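Local coordinates for enterobactin synthetase component F-related protein (Vibrio cholerae serotype O1, PDB 4OXI) that probably activates glycine with ATP as an adenylation-domain ligase, in a lipopolysaccharide modification pathway related to nonribosomal peptide synthesis, at residues L264-S269 / L307-V312; L332-G337 / P355-Y360; T370-V375 / S382-R387. All blocks are in the same frame, centred on the assembly; numbering follows the deposited sequence.

Contact 1. Residues L264-S269 / L307-V312; sequences LTFDLS and LSVPTV. With GAP (glycyl-adenosine-5'-phosphate), chain B.
The amino-acid end of the adenylation-domain active site is built here, where Phe266, in the loop leading to helix 268-279, and Leu268, in that helix, pack on Leu307 of strand 305-308 and Val309 just after it, beside the glycyl group of bound glycyl-adenosine-5'-phosphate. No hydrogen bond links the two segments; the join is apolar. Leu268 carries most of it: its CD2 meets CD2 of Leu307 at 4.0 Å, the two side chains at about a right angle, while its CD1 rests on the backbone where Ser308 passes into Val309. CD2 of Leu268 also lies 3.9 Å from CA of the glycyl group, so one methyl serves both the protein packing and the ligand. The Phe266 ring, swung out with CG anti to the backbone N (chi1 -168°), receives CG1 of Val309 at its edge, 3.9 Å from CE2. CG of Leu268 sits over one face of this ring, towards the rim, and the glycyl carbonyl O of the ligand lies in the ring plane, 3.4 Å from CZ. The turn is tied locally, since Phe266 O accepts from both N and OG of Ser269. Between the two apolar residues, Asp267 turns its carboxylate to the ligand, and its OD2 has a weak hydrogen bond from Ile367 N. OD1 of Asp267 accepts a 2.7 Å hydrogen bond from the glycyl amino N.

Contact 2. Residues L332-G337 / P355-Y360; sequences LSFFCG and PVINLY. With GAP (glycyl-adenosine-5'-phosphate), chain B.
Strands 332-336 and 356-360 run parallel, 4.7 Å apart at closest approach and 24° from exact alignment, as the two strands of a beta-alpha-beta unit connected through helix 342-352. Four backbone bonds join them: Ser333 N to Pro355 O, Ile357 N to Ser333 O, Phe335 N to Ile357 O and Leu359 N to Phe335 O. The Ile357 bond is short, at 2.7 Å. On one face, Phe334 and Ile357 lie side by side and point the same way, CD1 of the ring 3.4 Å from Ile357 CB; CD1 of Leu359 reaches the same ring carbon from further along the strand. On the other face, Val356 CG1 meets the edge of the Phe335 ring, 4.0 Å from CD2, and Trp348 of the connecting helix packs edge-to-face with that ring. A water bridges Ser333 OG and Pro355 O at the start of the strands; Ser333 OG is also hydrogen-bonded to Trp348 NE1. Their far ends form part of the adenine pocket, with CD1 of Tyr360 3.7 Å from C5 of the base. Adenine N6 donates twice, to Asn358 OD1 at 2.9 Å and, more directly, to Leu359 O at 2.7 Å with an N-H...O angle of 158°.

Contact 3. Residues T370-V375 / S382-R387; sequences TYHRFV and SVPIGR. With GAP (glycyl-adenosine-5'-phosphate), chain B.
His372 reaches from strand 370-373 over the 382-387 segment. Its CB already touches two parts of that backbone, lying 3.3 Å from Pro384 O and 3.6 Å from Gly386 CA. With CG anti to the backbone N (chi1 -175°), the imidazole runs out along Pro384. CG and CD2 remain near the proline carbonyl, and CD2 meets CG1 of Val383 at the ring edge; ND1 is the ring atom that looks back to Gly386 CA. At the tip, NE2 comes 3.6 Å from Pro384 CG, and CE1 lies a little farther from the same carbon. The proline ring thus covers one face of the imidazole in a CH-pi contact, its CB 3.9 Å from the ring centroid and only 11° off the normal. Farther on, Phe374 meets Val383 at about a right angle, CG2 of the valine beside CD1 of the ring, while helix 342-352 packs against both residues.

At the other end, Thr370 OG1 donates to Ile385 O at 2.7 Å, approaching from above the carbonyl plane rather than within it. Tyr371 and Arg387 form an antiparallel hydrogen-bonded pair, N to O in both directions. Gly386 CA makes a CA-H...O contact with Tyr371 O at 3.4 Å, the backbones meeting directly at the glycine. Ile385 turns CG2 to the ligand, 3.6 Å from adenine N1, and so forms part of the nucleotide pocket. Ile385 and Gly386 together face Leu461, a classic beta bulge in the chain leading into strand 387-388, at the outer edge of the mixed sheet.

In the fold
The three contacts follow one another along the chain, and all reach the same five-stranded mixed sheet, ordered 305-308, 332-336, 356-360, 370-373, 387-388. Contacts 1 and 2 have centres about 11 Å apart and meet where strands 305-308 and 332-336 are neighbours, with Ser308 probably hydrogen-bonded to Phe334 and Cys336. Contacts 2 and 3 have centres about 8 Å apart, joined by probable hydrogen bonds from Asn358 N to His372 O and from Asn358 ND2 to Pro384 O. Contacts 1 and 3 do not touch, their centres about 17 Å apart. The ligand links them: contact 1 meets its glycyl end, contact 3 its adenine, and contact 2 touches both.

Contact 1. Residues L264-S269 / L307-V312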
loop_
_atom_site.group_PDB
_atom_site.type_symbol
_atom_site.label_atom_id
_atom_site.label_comp_id
_atom_site.label_asym_id
_atom_site.label_seq_id
_atom_site.Cartn_x
_atom_site.Cartn_y
_atom_site.Cartn_z
ATOM N N LEU A 264 5.359 3.817 1.722
ATOM C CA LEU A 264 5.896 2.629 1.047
ATOM C C LEU A 264 5.356 1.320 1.632
ATOM O O LEU A 264 5.411 0.282 0.983
ATOM C CB LEU A 264 7.431 2.636 1.087
ATOM C CG LEU A 264 8.068 3.782 0.281
ATOM C CD1 LEU A 264 9.568 3.845 0.498
ATOM C CD2 LEU A 264 7.774 3.641 -1.202
ATOM N N THR A 265 4.843 1.366 2.858
ATOM C CA THR A 265 4.211 0.193 3.468
ATOM C C THR A 265 2.793 -0.048 2.948
ATOM O O THR A 265 2.183 -1.053 3.293
ATOM C CB THR A 265 4.098 0.343 5.010
ATOM O OG1 THR A 265 3.577 1.641 5.325
ATOM C CG2 THR A 265 5.463 0.155 5.688
ATOM N N PHE A 266 2.258 0.890 2.165
ATOM C CA PHE A 266 0.890 0.789 1.613
ATOM C C PHE A 266 1.063 0.458 0.131
ATOM O O PHE A 266 1.889 1.095 -0.550
ATOM C CB PHE A 266 0.176 2.144 1.766
ATOM C CG PHE A 266 -1.312 2.108 1.499
ATOM C CD1 PHE A 266 -2.011 0.902 1.433
ATOM C CD2 PHE A 266 -2.020 3.294 1.310
ATOM C CE1 PHE A 266 -3.390 0.874 1.183
ATOM C CE2 PHE A 266 -3.403 3.279 1.062
ATOM C CZ PHE A 266 -4.085 2.066 1.001
ATOM N N ASP A 267 0.320 -0.527 -0.381
ATOM C CA ASP A 267 0.586 -0.973 -1.749
ATOM C C ASP A 267 0.243 0.033 -2.862
ATOM O O ASP A 267 0.654 -0.156 -4.003
ATOM C CB ASP A 267 0.045 -2.386 -2.038
ATOM C CG ASP A 267 -1.475 -2.447 -2.101
ATOM O OD1 ASP A 267 -2.149 -1.395 -1.964
ATOM O OD2 ASP A 267 -2.001 -3.569 -2.312
ATOM N N LEU A 268 -0.472 1.109 -2.535
ATOM C CA LEU A 268 -0.651 2.206 -3.496
ATOM C C LEU A 268 0.687 2.769 -3.957
ATOM O O LEU A 268 0.796 3.268 -5.082
ATOM C CB LEU A 268 -1.497 3.334 -2.913
ATOM C CG LEU A 268 -2.951 2.997 -2.543
ATOM C CD1 LEU A 268 -3.743 4.283 -2.331
ATOM C CD2 LEU A 268 -3.614 2.141 -3.615
ATOM N N SER A 269 1.713 2.679 -3.112
ATOM C CA SER A 269 3.010 3.220 -3.488
ATOM C C SER A 269 3.639 2.336 -4.553
ATOM O O SER A 269 4.384 2.813 -5.400
ATOM C CB SER A 269 3.944 3.322 -2.289
ATOM O OG SER A 269 4.236 2.030 -1.786
ATOM N N LEU A 307 -2.526 9.307 -7.422
ATOM C CA LEU A 307 -3.227 8.203 -6.755
ATOM C C LEU A 307 -3.111 8.362 -5.245
ATOM O O LEU A 307 -1.997 8.524 -4.713
ATOM C CB LEU A 307 -2.647 6.846 -7.162
ATOM C CG LEU A 307 -3.122 5.651 -6.318
ATOM C CD1 LEU A 307 -4.619 5.395 -6.459
ATOM C CD2 LEU A 307 -2.370 4.390 -6.679
ATOM N N SER A 308 -4.247 8.324 -4.555
ATOM C CA SER A 308 -4.249 8.337 -3.097
ATOM C C SER A 308 -5.600 7.857 -2.578
ATOM O O SER A 308 -6.508 7.605 -3.361
ATOM C CB SER A 308 -3.990 9.747 -2.586
ATOM O OG SER A 308 -5.108 10.576 -2.872
ATOM N N VAL A 309 -5.732 7.732 -1.260
ATOM C CA VAL A 309 -7.036 7.523 -0.640
ATOM C C VAL A 309 -7.855 8.790 -0.895
ATOM O O VAL A 309 -7.285 9.863 -1.124
ATOM C CB VAL A 309 -6.922 7.257 0.881
ATOM C CG1 VAL A 309 -6.308 5.888 1.140
ATOM C CG2 VAL A 309 -6.092 8.359 1.576
ATOM N N PRO A 310 -9.188 8.674 -0.889
ATOM C CA PRO A 310 -10.022 9.838 -1.211
ATOM C C PRO A 310 -10.121 10.871 -0.072
ATOM O O PRO A 310 -10.707 11.934 -0.267
ATOM C CB PRO A 310 -11.393 9.214 -1.490
ATOM C CG PRO A 310 -11.380 7.910 -0.751
ATOM C CD PRO A 310 -9.968 7.424 -0.866
ATOM N N THR A 311 -9.551 10.561 1.088
ATOM C CA THR A 311 -9.433 11.519 2.186
ATOM C C THR A 311 -8.739 12.770 1.688
ATOM O O THR A 311 -9.021 13.885 2.130
ATOM C CB THR A 311 -8.592 10.924 3.340
ATOM O OG1 THR A 311 -9.308 9.839 3.933
ATOM C CG2 THR A 311 -8.339 11.956 4.413
ATOM N N VAL A 312 -7.818 12.578 0.756
ATOM C CA VAL A 312 -7.062 13.695 0.214
ATOM C C VAL A 312 -7.978 14.789 -0.351
ATOM O O VAL A 312 -7.677 15.977 -0.231
ATOM C CB VAL A 312 -6.041 13.184 -0.811
ATOM C CG1 VAL A 312 -5.675 14.257 -1.823
ATOM C CG2 VAL A 312 -4.801 12.671 -0.073
HETATM N N GAP B . -4.826 -1.932 -2.103
HETATM C CA GAP B . -5.617 -0.692 -1.849
HETATM C C GAP B . -6.104 -0.758 -0.414
HETATM O O GAP B . -6.754 0.133 0.102
HETATM P PA GAP B . -6.089 -2.277 1.877
HETATM O O1A GAP B . -5.821 -3.758 1.980
HETATM O O2A GAP B . -5.367 -1.294 2.784
HETATM O O3A GAP B . -5.771 -1.953 0.340
HETATM C "C5'" GAP B . -8.555 -3.019 1.385
HETATM O "O5'" GAP B . -7.679 -2.097 2.035
HETATM C "C4'" GAP B . -9.985 -2.669 1.744
HETATM O "O4'" GAP B . -10.207 -1.277 1.507
HETATM C "C3'" GAP B . -11.006 -3.347 0.856
HETATM O "O3'" GAP B . -11.292 -4.668 1.314
HETATM C "C2'" GAP B . -12.192 -2.403 0.962
HETATM O "O2'" GAP B . -12.853 -2.579 2.205
HETATM C "C1'" GAP B . -11.555 -1.045 1.101
HETATM N N9 GAP B . -11.543 -0.372 -0.217
HETATM C C8 GAP B . -10.505 -0.344 -1.074
HETATM N N7 GAP B . -10.808 0.370 -2.187
HETATM C C5 GAP B . -12.081 0.802 -2.048
HETATM C C6 GAP B . -13.024 1.592 -2.865
HETATM N N6 GAP B . -12.648 2.097 -4.071
HETATM N N1 GAP B . -14.260 1.807 -2.355
HETATM C C2 GAP B . -14.640 1.320 -1.150
HETATM N N3 GAP B . -13.826 0.593 -0.360
HETATM C C4 GAP B . -12.559 0.311 -0.747
#

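Contact 2. Residues L332-G337 / P355-Y360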
loop_
_atom_site.group_PDB
_atom_site.type_symbol
_atom_site.label_atom_id
_atom_site.label_comp_id
_atom_site.label_asym_id
_atom_site.label_seq_id
_atom_site.Cartn_x
_atom_site.Cartn_y
_atom_site.Cartn_z
ATOM N N LEU A 332 -5.023 12.520 -14.959
ATOM C CA LEU A 332 -5.533 11.265 -14.423
ATOM C C LEU A 332 -5.490 11.244 -12.895
ATOM O O LEU A 332 -4.410 11.309 -12.296
ATOM C CB LEU A 332 -4.756 10.074 -14.992
ATOM C CG LEU A 332 -5.072 9.580 -16.409
ATOM C CD1 LEU A 332 -3.940 8.706 -16.927
ATOM C CD2 LEU A 332 -6.392 8.812 -16.447
ATOM N N SER A 333 -6.668 11.130 -12.278
ATOM C CA SER A 333 -6.808 11.102 -10.827
ATOM C C SER A 333 -7.350 9.755 -10.418
ATOM O O SER A 333 -8.487 9.412 -10.778
ATOM C CB SER A 333 -7.800 12.172 -10.369
ATOM O OG SER A 333 -7.273 13.478 -10.546
ATOM N N PHE A 334 -6.565 8.984 -9.669
ATOM C CA PHE A 334 -7.069 7.706 -9.167
ATOM C C PHE A 334 -7.295 7.795 -7.661
ATOM O O PHE A 334 -6.501 8.417 -6.946
ATOM C CB PHE A 334 -6.083 6.571 -9.444
ATOM C CG PHE A 334 -5.811 6.309 -10.903
ATOM C CD1 PHE A 334 -6.553 5.368 -11.601
ATOM C CD2 PHE A 334 -4.766 6.950 -11.556
ATOM C CE1 PHE A 334 -6.279 5.094 -12.946
ATOM C CE2 PHE A 334 -4.492 6.688 -12.878
ATOM C CZ PHE A 334 -5.253 5.751 -13.578
ATOM N N PHE A 335 -8.361 7.171 -7.174
ATOM C CA PHE A 335 -8.587 7.074 -5.739
ATOM C C PHE A 335 -8.867 5.626 -5.359
ATOM O O PHE A 335 -9.576 4.917 -6.080
ATOM C CB PHE A 335 -9.714 8.014 -5.305
ATOM C CG PHE A 335 -9.386 9.466 -5.537
ATOM C CD1 PHE A 335 -8.438 10.112 -4.750
ATOM C CD2 PHE A 335 -9.979 10.170 -6.568
ATOM C CE1 PHE A 335 -8.102 11.451 -4.976
ATOM C CE2 PHE A 335 -9.656 11.508 -6.795
ATOM C CZ PHE A 335 -8.709 12.142 -6.005
ATOM N N CYS A 336 -8.275 5.174 -4.254
ATOM C CA CYS A 336 -8.439 3.792 -3.824
ATOM C C CYS A 336 -8.426 3.745 -2.319
ATOM O O CYS A 336 -7.779 4.584 -1.673
ATOM C CB CYS A 336 -7.283 2.927 -4.334
ATOM S SG CYS A 336 -7.501 1.133 -4.030
ATOM N N GLY A 337 -9.131 2.774 -1.750
ATOM C CA GLY A 337 -8.973 2.497 -0.336
ATOM C C GLY A 337 -10.195 2.682 0.536
ATOM O O GLY A 337 -10.329 1.988 1.547
ATOM N N PRO A 355 -10.406 13.208 -16.252
ATOM C CA PRO A 355 -10.911 11.938 -15.704
ATOM C C PRO A 355 -10.533 11.617 -14.240
ATOM O O PRO A 355 -9.412 11.880 -13.793
ATOM C CB PRO A 355 -10.307 10.891 -16.646
ATOM C CG PRO A 355 -10.219 11.597 -17.980
ATOM C CD PRO A 355 -9.910 13.050 -17.641
ATOM N N VAL A 356 -11.494 11.053 -13.513
ATOM C CA VAL A 356 -11.311 10.604 -12.145
ATOM C C VAL A 356 -11.667 9.124 -12.147
ATOM O O VAL A 356 -12.693 8.747 -12.695
ATOM C CB VAL A 356 -12.252 11.367 -11.198
ATOM C CG1 VAL A 356 -12.251 10.752 -9.826
ATOM C CG2 VAL A 356 -11.852 12.849 -11.124
ATOM N N ILE A 357 -10.816 8.282 -11.564
ATOM C CA ILE A 357 -11.008 6.835 -11.631
ATOM C C ILE A 357 -11.103 6.250 -10.226
ATOM O O ILE A 357 -10.202 6.461 -9.411
ATOM C CB ILE A 357 -9.823 6.147 -12.344
ATOM C CG1 ILE A 357 -9.522 6.803 -13.694
ATOM C CG2 ILE A 357 -10.072 4.648 -12.507
ATOM C CD1 ILE A 357 -10.705 6.834 -14.626
ATOM N N ASN A 358 -12.182 5.529 -9.930
ATOM C CA ASN A 358 -12.315 4.844 -8.640
ATOM C C ASN A 358 -11.642 3.492 -8.781
ATOM O O ASN A 358 -11.941 2.767 -9.724
ATOM C CB ASN A 358 -13.798 4.663 -8.263
ATOM C CG ASN A 358 -14.001 4.231 -6.806
ATOM O OD1 ASN A 358 -13.075 4.278 -5.990
ATOM N ND2 ASN A 358 -15.232 3.838 -6.469
ATOM N N LEU A 359 -10.718 3.155 -7.884
ATOM C CA LEU A 359 -10.072 1.840 -7.930
ATOM C C LEU A 359 -10.414 1.090 -6.659
ATOM O O LEU A 359 -10.421 1.691 -5.584
ATOM C CB LEU A 359 -8.551 1.968 -8.007
ATOM C CG LEU A 359 -7.863 2.536 -9.238
ATOM C CD1 LEU A 359 -6.316 2.547 -9.076
ATOM C CD2 LEU A 359 -8.254 1.717 -10.418
ATOM N N TYR A 360 -10.675 -0.214 -6.769
ATOM C CA TYR A 360 -10.959 -1.031 -5.592
ATOM C C TYR A 360 -10.113 -2.301 -5.558
ATOM O O TYR A 360 -9.899 -2.949 -6.583
ATOM C CB TYR A 360 -12.463 -1.407 -5.480
ATOM C CG TYR A 360 -12.676 -2.658 -4.647
ATOM C CD1 TYR A 360 -12.906 -2.576 -3.273
ATOM C CD2 TYR A 360 -12.600 -3.926 -5.222
ATOM C CE1 TYR A 360 -13.061 -3.729 -2.503
ATOM C CE2 TYR A 360 -12.737 -5.076 -4.459
ATOM C CZ TYR A 360 -12.979 -4.972 -3.106
ATOM O OH TYR A 360 -13.126 -6.123 -2.353
HETATM N N GAP B . -4.826 -1.932 -2.103
HETATM C CA GAP B . -5.617 -0.692 -1.849
HETATM C C GAP B . -6.104 -0.758 -0.414
HETATM O O GAP B . -6.754 0.133 0.102
HETATM P PA GAP B . -6.089 -2.277 1.877
HETATM O O1A GAP B . -5.821 -3.758 1.980
HETATM O O2A GAP B . -5.367 -1.294 2.784
HETATM O O3A GAP B . -5.771 -1.953 0.340
HETATM C "C5'" GAP B . -8.555 -3.019 1.385
HETATM O "O5'" GAP B . -7.679 -2.097 2.035
HETATM C "C4'" GAP B . -9.985 -2.669 1.744
HETATM O "O4'" GAP B . -10.207 -1.277 1.507
HETATM C "C3'" GAP B . -11.006 -3.347 0.856
HETATM O "O3'" GAP B . -11.292 -4.668 1.314
HETATM C "C2'" GAP B . -12.192 -2.403 0.962
HETATM O "O2'" GAP B . -12.853 -2.579 2.205
HETATM C "C1'" GAP B . -11.555 -1.045 1.101
HETATM N N9 GAP B . -11.543 -0.372 -0.217
HETATM C C8 GAP B . -10.505 -0.344 -1.074
HETATM N N7 GAP B . -10.808 0.370 -2.187
HETATM C C5 GAP B . -12.081 0.802 -2.048
HETATM C C6 GAP B . -13.024 1.592 -2.865
HETATM N N6 GAP B . -12.648 2.097 -4.071
HETATM N N1 GAP B . -14.260 1.807 -2.355
HETATM C C2 GAP B . -14.640 1.320 -1.150
HETATM N N3 GAP B . -13.826 0.593 -0.360
HETATM C C4 GAP B . -12.559 0.311 -0.747
HETATM O O HOH W 1 -8.148 14.326 -13.201
#

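Contact 3. Residues T370-V375 / S382-R387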
loop_
_atom_site.group_PDB
_atom_site.type_symbol
_atom_site.label_atom_id
_atom_site.label_comp_id
_atom_site.label_asym_id
_atom_site.label_seq_id
_atom_site.Cartn_x
_atom_site.Cartn_y
_atom_site.Cartn_z
ATOM N N THR A 370 -10.665 -3.933 -9.343
ATOM C CA THR A 370 -11.678 -3.328 -10.192
ATOM C C THR A 370 -11.453 -1.837 -10.308
ATOM O O THR A 370 -10.693 -1.241 -9.528
ATOM C CB THR A 370 -13.101 -3.522 -9.646
ATOM O OG1 THR A 370 -13.285 -2.670 -8.506
ATOM C CG2 THR A 370 -13.363 -4.989 -9.262
ATOM N N TYR A 371 -12.149 -1.233 -11.262
ATOM C CA TYR A 371 -12.045 0.197 -11.516
ATOM C C TYR A 371 -13.359 0.693 -12.103
ATOM O O TYR A 371 -14.122 -0.076 -12.695
ATOM C CB TYR A 371 -10.937 0.482 -12.522
ATOM C CG TYR A 371 -11.361 0.174 -13.942
ATOM C CD1 TYR A 371 -11.742 1.189 -14.812
ATOM C CD2 TYR A 371 -11.391 -1.138 -14.411
ATOM C CE1 TYR A 371 -12.141 0.912 -16.110
ATOM C CE2 TYR A 371 -11.793 -1.424 -15.712
ATOM C CZ TYR A 371 -12.162 -0.393 -16.553
ATOM O OH TYR A 371 -12.550 -0.662 -17.841
ATOM N N HIS A 372 -13.599 1.988 -11.968
ATOM C CA HIS A 372 -14.769 2.598 -12.544
ATOM C C HIS A 372 -14.486 4.057 -12.861
ATOM O O HIS A 372 -14.107 4.811 -11.967
ATOM C CB HIS A 372 -15.918 2.539 -11.554
ATOM C CG HIS A 372 -17.208 3.036 -12.121
ATOM N ND1 HIS A 372 -17.908 2.340 -13.085
ATOM C CD2 HIS A 372 -17.920 4.162 -11.870
ATOM C CE1 HIS A 372 -19.000 3.017 -13.399
ATOM N NE2 HIS A 372 -19.029 4.124 -12.679
ATOM N N ARG A 373 -14.672 4.476 -14.112
ATOM C CA ARG A 373 -14.540 5.903 -14.427
ATOM C C ARG A 373 -15.713 6.683 -13.849
ATOM O O ARG A 373 -16.879 6.370 -14.118
ATOM C CB ARG A 373 -14.464 6.154 -15.930
ATOM C CG ARG A 373 -13.273 5.528 -16.595
ATOM C CD ARG A 373 -13.139 5.970 -18.060
ATOM N NE ARG A 373 -12.129 5.153 -18.728
ATOM C CZ ARG A 373 -12.333 3.897 -19.124
ATOM N NH1 ARG A 373 -11.350 3.220 -19.712
ATOM N NH2 ARG A 373 -13.518 3.312 -18.930
ATOM N N PHE A 374 -15.401 7.698 -13.051
ATOM C CA PHE A 374 -16.420 8.534 -12.460
ATOM C C PHE A 374 -17.247 9.201 -13.564
ATOM O O PHE A 374 -16.695 9.811 -14.483
ATOM C CB PHE A 374 -15.765 9.595 -11.589
ATOM C CG PHE A 374 -16.712 10.626 -11.081
ATOM C CD1 PHE A 374 -17.701 10.289 -10.176
ATOM C CD2 PHE A 374 -16.613 11.946 -11.506
ATOM C CE1 PHE A 374 -18.582 11.258 -9.692
ATOM C CE2 PHE A 374 -17.485 12.921 -11.034
ATOM C CZ PHE A 374 -18.467 12.578 -10.121
ATOM N N VAL A 375 -18.566 9.058 -13.459
ATOM C CA VAL A 375 -19.520 9.670 -14.380
ATOM C C VAL A 375 -20.286 10.743 -13.622
ATOM O O VAL A 375 -21.078 10.432 -12.731
ATOM C CB VAL A 375 -20.532 8.620 -14.899
ATOM C CG1 VAL A 375 -21.520 9.254 -15.865
ATOM C CG2 VAL A 375 -19.810 7.432 -15.559
ATOM N N SER A 382 -22.908 7.503 -4.360
ATOM C CA SER A 382 -21.525 7.034 -4.281
ATOM C C SER A 382 -21.049 6.610 -5.660
ATOM O O SER A 382 -21.857 6.340 -6.553
ATOM C CB SER A 382 -21.425 5.837 -3.347
ATOM O OG SER A 382 -22.222 4.781 -3.858
ATOM N N VAL A 383 -19.737 6.551 -5.830
ATOM C CA VAL A 383 -19.151 6.081 -7.073
ATOM C C VAL A 383 -19.003 4.574 -6.973
ATOM O O VAL A 383 -18.453 4.062 -5.992
ATOM C CB VAL A 383 -17.787 6.737 -7.310
ATOM C CG1 VAL A 383 -17.176 6.273 -8.623
ATOM C CG2 VAL A 383 -17.919 8.255 -7.281
ATOM N N PRO A 384 -19.519 3.848 -7.971
ATOM C CA PRO A 384 -19.358 2.386 -8.028
ATOM C C PRO A 384 -17.878 1.994 -8.000
ATOM O O PRO A 384 -17.044 2.789 -8.431
ATOM C CB PRO A 384 -19.941 2.020 -9.396
ATOM C CG PRO A 384 -20.908 3.162 -9.725
ATOM C CD PRO A 384 -20.340 4.386 -9.075
ATOM N N ILE A 385 -17.557 0.796 -7.515
ATOM C CA ILE A 385 -16.186 0.289 -7.630
ATOM C C ILE A 385 -15.990 -0.366 -8.999
ATOM O O ILE A 385 -14.867 -0.670 -9.405
ATOM C CB ILE A 385 -15.814 -0.689 -6.492
ATOM C CG1 ILE A 385 -16.841 -1.813 -6.354
ATOM C CG2 ILE A 385 -15.705 0.051 -5.165
ATOM C CD1 ILE A 385 -16.355 -2.963 -5.416
ATOM N N GLY A 386 -17.092 -0.592 -9.709
ATOM C CA GLY A 386 -17.009 -0.870 -11.137
ATOM C C GLY A 386 -16.958 -2.332 -11.509
ATOM O O GLY A 386 -17.754 -3.148 -11.024
ATOM N N ARG A 387 -16.019 -2.666 -12.381
ATOM C CA ARG A 387 -15.838 -4.047 -12.797
ATOM C C ARG A 387 -14.361 -4.384 -12.882
ATOM O O ARG A 387 -13.509 -3.490 -12.874
ATOM C CB ARG A 387 -16.523 -4.297 -14.144
ATOM C CG ARG A 387 -16.248 -3.217 -15.177
ATOM C CD ARG A 387 -16.763 -3.614 -16.586
ATOM N NE ARG A 387 -18.204 -3.855 -16.592
ATOM C CZ ARG A 387 -18.765 -4.979 -17.027
ATOM N NH1 ARG A 387 -20.088 -5.127 -16.986
ATOM N NH2 ARG A 387 -18.002 -5.955 -17.506
HETATM N N GAP B . -4.826 -1.932 -2.103
HETATM C CA GAP B . -5.617 -0.692 -1.849
HETATM C C GAP B . -6.104 -0.758 -0.414
HETATM O O GAP B . -6.754 0.133 0.102
HETATM P PA GAP B . -6.089 -2.277 1.877
HETATM O O1A GAP B . -5.821 -3.758 1.980
HETATM O O2A GAP B . -5.367 -1.294 2.784
HETATM O O3A GAP B . -5.771 -1.953 0.340
HETATM C "C5'" GAP B . -8.555 -3.019 1.385
HETATM O "O5'" GAP B . -7.679 -2.097 2.035
HETATM C "C4'" GAP B . -9.985 -2.669 1.744
HETATM O "O4'" GAP B . -10.207 -1.277 1.507
HETATM C "C3'" GAP B . -11.006 -3.347 0.856
HETATM O "O3'" GAP B . -11.292 -4.668 1.314
HETATM C "C2'" GAP B . -12.192 -2.403 0.962
HETATM O "O2'" GAP B . -12.853 -2.579 2.205
HETATM C "C1'" GAP B . -11.555 -1.045 1.101
HETATM N N9 GAP B . -11.543 -0.372 -0.217
HETATM C C8 GAP B . -10.505 -0.344 -1.074
HETATM N N7 GAP B . -10.808 0.370 -2.187
HETATM C C5 GAP B . -12.081 0.802 -2.048
HETATM C C6 GAP B . -13.024 1.592 -2.865
HETATM N N6 GAP B . -12.648 2.097 -4.071
HETATM N N1 GAP B . -14.260 1.807 -2.355
HETATM C C2 GAP B . -14.640 1.320 -1.150
HETATM N N3 GAP B . -13.826 0.593 -0.360
HETATM C C4 GAP B . -12.559 0.311 -0.747
#